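Local coordinates for protein APL1 (Anopheles gambiae, PDB 3O6N) that probably works with the leucine-rich repeat protein LRIM1 in a heterodimeric complex that regulates complement-like immunity in the mosquito, at residues 50-61 with 74-85. Sequence-based numbering, arbitrary orientation. Where two conformers were deposited one is given.
Sequences VTFKNSTMRKLP and LNLNDLQIEEID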
# COMPACT_ATOMS: atom_id res chain seq x y z
N VAL A 50 5.59 -9.95 -27.23
CA VAL A 50 5.97 -8.77 -27.99
C VAL A 50 6.45 -7.64 -27.10
O VAL A 50 5.75 -7.22 -26.18
CB VAL A 50 4.81 -8.25 -28.86
CG1 VAL A 50 5.17 -6.91 -29.49
CG2 VAL A 50 4.46 -9.27 -29.93
N THR A 51 7.66 -7.15 -27.37
CA THR A 51 8.17 -5.99 -26.66
C THR A 51 8.92 -5.06 -27.62
O THR A 51 9.22 -5.43 -28.75
CB THR A 51 9.10 -6.39 -25.50
OG1 THR A 51 9.26 -5.27 -24.62
CG2 THR A 51 10.46 -6.81 -26.03
N PHE A 52 9.19 -3.85 -27.15
CA PHE A 52 9.86 -2.84 -27.95
C PHE A 52 11.13 -2.37 -27.27
O PHE A 52 11.20 -2.31 -26.04
CB PHE A 52 8.93 -1.65 -28.18
CG PHE A 52 7.75 -1.96 -29.05
CD1 PHE A 52 7.70 -1.48 -30.35
CD2 PHE A 52 6.71 -2.73 -28.58
CE1 PHE A 52 6.62 -1.77 -31.17
CE2 PHE A 52 5.63 -3.02 -29.39
CZ PHE A 52 5.58 -2.54 -30.68
N LYS A 53 12.14 -2.04 -28.07
CA LYS A 53 13.37 -1.47 -27.53
C LYS A 53 13.74 -0.21 -28.30
O LYS A 53 13.63 -0.16 -29.53
CB LYS A 53 14.51 -2.49 -27.60
CG LYS A 53 14.36 -3.64 -26.62
CD LYS A 53 14.26 -3.13 -25.19
CE LYS A 53 14.06 -4.27 -24.20
NZ LYS A 53 13.89 -3.78 -22.81
N ASN A 54 14.17 0.82 -27.58
CA ASN A 54 14.56 2.08 -28.19
C ASN A 54 13.48 2.58 -29.15
O ASN A 54 13.78 3.01 -30.27
CB ASN A 54 15.89 1.92 -28.92
CG ASN A 54 16.82 3.10 -28.70
OD1 ASN A 54 16.39 4.25 -28.72
ND2 ASN A 54 18.10 2.82 -28.50
N SER A 55 12.23 2.52 -28.71
CA SER A 55 11.10 2.87 -29.57
C SER A 55 10.18 3.91 -28.95
O SER A 55 10.13 4.07 -27.72
CB SER A 55 10.28 1.62 -29.91
OG SER A 55 11.07 0.66 -30.59
N THR A 56 9.47 4.63 -29.81
CA THR A 56 8.43 5.56 -29.39
C THR A 56 7.21 5.43 -30.30
O THR A 56 7.33 5.39 -31.53
CB THR A 56 8.92 7.02 -29.41
OG1 THR A 56 9.18 7.42 -30.76
CG2 THR A 56 10.19 7.18 -28.59
N MET A 57 6.03 5.35 -29.69
CA MET A 57 4.78 5.34 -30.44
C MET A 57 3.80 6.28 -29.77
O MET A 57 3.03 5.86 -28.90
CB MET A 57 4.20 3.93 -30.51
CG MET A 57 5.02 2.94 -31.32
SD MET A 57 4.10 1.43 -31.70
CE MET A 57 3.98 0.68 -30.08
N ARG A 58 3.82 7.55 -30.16
CA ARG A 58 3.01 8.56 -29.49
C ARG A 58 1.51 8.28 -29.66
O ARG A 58 0.70 8.64 -28.81
CB ARG A 58 3.40 9.96 -29.96
CG ARG A 58 4.91 10.17 -29.89
CD ARG A 58 5.32 11.63 -29.74
NE ARG A 58 6.77 11.80 -29.85
CZ ARG A 58 7.62 11.71 -28.83
NH1 ARG A 58 7.19 11.45 -27.60
NH2 ARG A 58 8.92 11.87 -29.04
N LYS A 59 1.16 7.61 -30.75
CA LYS A 59 -0.17 7.03 -30.90
C LYS A 59 -0.02 5.55 -31.22
O LYS A 59 0.70 5.18 -32.15
CB LYS A 59 -0.97 7.74 -32.00
CG LYS A 59 -2.31 7.09 -32.29
CD LYS A 59 -3.15 7.92 -33.25
CE LYS A 59 -4.51 7.28 -33.48
NZ LYS A 59 -5.42 8.14 -34.30
N LEU A 60 -0.69 4.70 -30.45
CA LEU A 60 -0.66 3.27 -30.70
C LEU A 60 -1.55 2.93 -31.89
O LEU A 60 -2.77 3.13 -31.83
CB LEU A 60 -1.13 2.51 -29.46
CG LEU A 60 -1.05 0.98 -29.54
CD1 LEU A 60 0.41 0.52 -29.59
CD2 LEU A 60 -1.78 0.35 -28.37
N PRO A 61 -0.96 2.41 -32.97
CA PRO A 61 -1.68 2.16 -34.23
C PRO A 61 -2.38 0.80 -34.25
O PRO A 61 -1.93 -0.14 -33.59
CB PRO A 61 -0.57 2.17 -35.27
CG PRO A 61 0.63 1.64 -34.53
CD PRO A 61 0.48 2.11 -33.10
N LEU A 74 1.75 -8.59 -24.38
CA LEU A 74 2.12 -7.37 -25.09
C LEU A 74 2.69 -6.34 -24.13
O LEU A 74 2.00 -5.85 -23.24
CB LEU A 74 0.91 -6.80 -25.84
CG LEU A 74 1.12 -5.51 -26.63
CD1 LEU A 74 2.15 -5.72 -27.74
CD2 LEU A 74 -0.19 -5.02 -27.21
N ASN A 75 3.97 -6.01 -24.32
CA ASN A 75 4.64 -5.04 -23.47
C ASN A 75 4.79 -3.69 -24.17
O ASN A 75 5.67 -3.50 -25.01
CB ASN A 75 6.01 -5.58 -23.04
CG ASN A 75 6.67 -4.72 -21.99
OD1 ASN A 75 6.30 -3.56 -21.80
ND2 ASN A 75 7.65 -5.28 -21.29
N LEU A 76 3.91 -2.76 -23.82
CA LEU A 76 3.97 -1.41 -24.36
C LEU A 76 4.40 -0.40 -23.29
O LEU A 76 4.07 0.78 -23.36
CB LEU A 76 2.62 -1.00 -24.95
CG LEU A 76 2.08 -1.94 -26.04
CD1 LEU A 76 0.65 -1.59 -26.40
CD2 LEU A 76 2.97 -1.90 -27.27
N ASN A 77 5.13 -0.89 -22.28
CA ASN A 77 5.64 -0.03 -21.22
C ASN A 77 6.63 1.01 -21.74
O ASN A 77 7.51 0.69 -22.53
CB ASN A 77 6.32 -0.86 -20.13
CG ASN A 77 5.35 -1.36 -19.08
OD1 ASN A 77 4.13 -1.29 -19.26
ND2 ASN A 77 5.89 -1.86 -17.98
N ASP A 78 6.46 2.26 -21.29
CA ASP A 78 7.42 3.33 -21.60
C ASP A 78 7.68 3.53 -23.10
O ASP A 78 8.83 3.64 -23.53
CB ASP A 78 8.74 3.09 -20.87
CG ASP A 78 9.68 4.28 -20.95
OD1 ASP A 78 9.19 5.42 -21.05
OD2 ASP A 78 10.91 4.07 -20.92
N LEU A 79 6.60 3.58 -23.88
CA LEU A 79 6.71 3.82 -25.32
C LEU A 79 6.31 5.25 -25.65
O LEU A 79 6.16 5.60 -26.82
CB LEU A 79 5.81 2.84 -26.08
CG LEU A 79 6.43 1.52 -26.56
CD1 LEU A 79 7.27 0.87 -25.48
CD2 LEU A 79 5.34 0.57 -27.03
N GLN A 80 6.14 6.07 -24.62
CA GLN A 80 5.72 7.45 -24.78
C GLN A 80 4.38 7.58 -25.52
O GLN A 80 4.18 8.48 -26.33
CB GLN A 80 6.82 8.27 -25.47
CG GLN A 80 8.14 8.23 -24.69
CD GLN A 80 9.25 9.03 -25.34
OE1 GLN A 80 9.08 10.21 -25.66
NE2 GLN A 80 10.39 8.39 -25.54
N ILE A 81 3.46 6.66 -25.22
CA ILE A 81 2.14 6.65 -25.84
C ILE A 81 1.24 7.71 -25.22
O ILE A 81 1.09 7.77 -24.00
CB ILE A 81 1.45 5.28 -25.66
CG1 ILE A 81 2.35 4.16 -26.18
CG2 ILE A 81 0.08 5.26 -26.35
CD1 ILE A 81 1.75 2.78 -26.03
N GLU A 82 0.64 8.54 -26.07
CA GLU A 82 -0.28 9.57 -25.60
C GLU A 82 -1.73 9.23 -25.93
O GLU A 82 -2.64 9.65 -25.24
CB GLU A 82 0.08 10.92 -26.20
CG GLU A 82 1.45 11.42 -25.81
CD GLU A 82 1.81 12.72 -26.50
OE1 GLU A 82 0.98 13.65 -26.49
OE2 GLU A 82 2.93 12.80 -27.05
N GLU A 83 -1.92 8.47 -27.00
CA GLU A 83 -3.26 8.08 -27.42
C GLU A 83 -3.28 6.67 -27.99
O GLU A 83 -2.30 6.20 -28.56
CB GLU A 83 -3.81 9.07 -28.46
CG GLU A 83 -5.20 8.71 -28.98
CD GLU A 83 -5.75 9.75 -29.93
OE1 GLU A 83 -5.32 10.92 -29.85
OE2 GLU A 83 -6.62 9.40 -30.76
N ILE A 84 -4.42 5.99 -27.82
CA ILE A 84 -4.61 4.65 -28.36
C ILE A 84 -5.63 4.72 -29.48
O ILE A 84 -6.73 5.21 -29.27
CB ILE A 84 -5.18 3.71 -27.28
CG1 ILE A 84 -4.20 3.56 -26.11
CG2 ILE A 84 -5.52 2.35 -27.88
CD1 ILE A 84 -4.79 2.79 -24.94
N ASP A 85 -5.27 4.24 -30.67
CA ASP A 85 -6.23 4.22 -31.77
C ASP A 85 -7.47 3.45 -31.35
O ASP A 85 -7.37 2.42 -30.69
CB ASP A 85 -5.62 3.59 -33.03
CG ASP A 85 -6.56 3.65 -34.22
OD1 ASP A 85 -6.57 4.69 -34.91
OD2 ASP A 85 -7.29 2.67 -34.46
O HOH W 1 8.24 -2.74 -24.61
O HOH W 2 10.04 5.43 -25.36
O HOH W 3 4.78 11.07 -26.11
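F52, M57, L76 and L79 pack together between the two segments. L79 CD2 sits over one face of the F52 ring, 4.2 Å from its centroid, a CH-pi contact. M57 CE lies over the same face, towards the rim. The M57 chain bends at its last torsion (chi3 -69°), which turns CE towards L79 CD2. L76 CD2 meets F52 CE2. L76 CD1 lies 3.7 Å from L60 CD2.

Backbone bonds join the segments in parallel. N75 N donates to V50 O, M57 N to L79 O and L60 N to E83 O; L60 O accepts from D85 N. R58 O takes two donors, E82 N (2.7 Å) and E83 N (3.2 Å). These are neighbouring coils of a leucine-rich repeat solenoid, with the leucines turned into its core. N103 OD1 of the next coil accepts hydrogen bonds from L79 N and I81 N.

On the outer side, R58 NH1 donates to Q80 OE1 (3.0 Å) from above the amide plane. Water 3 links R58 NH1, Q80 O and E82 OE2. The extended K59 chain brings NZ into long salt bridges with E83 OE2 (3.9 Å) and D85 OD1 (3.7 Å); D85 OD2 is hydrogen-bonded to Y87 N.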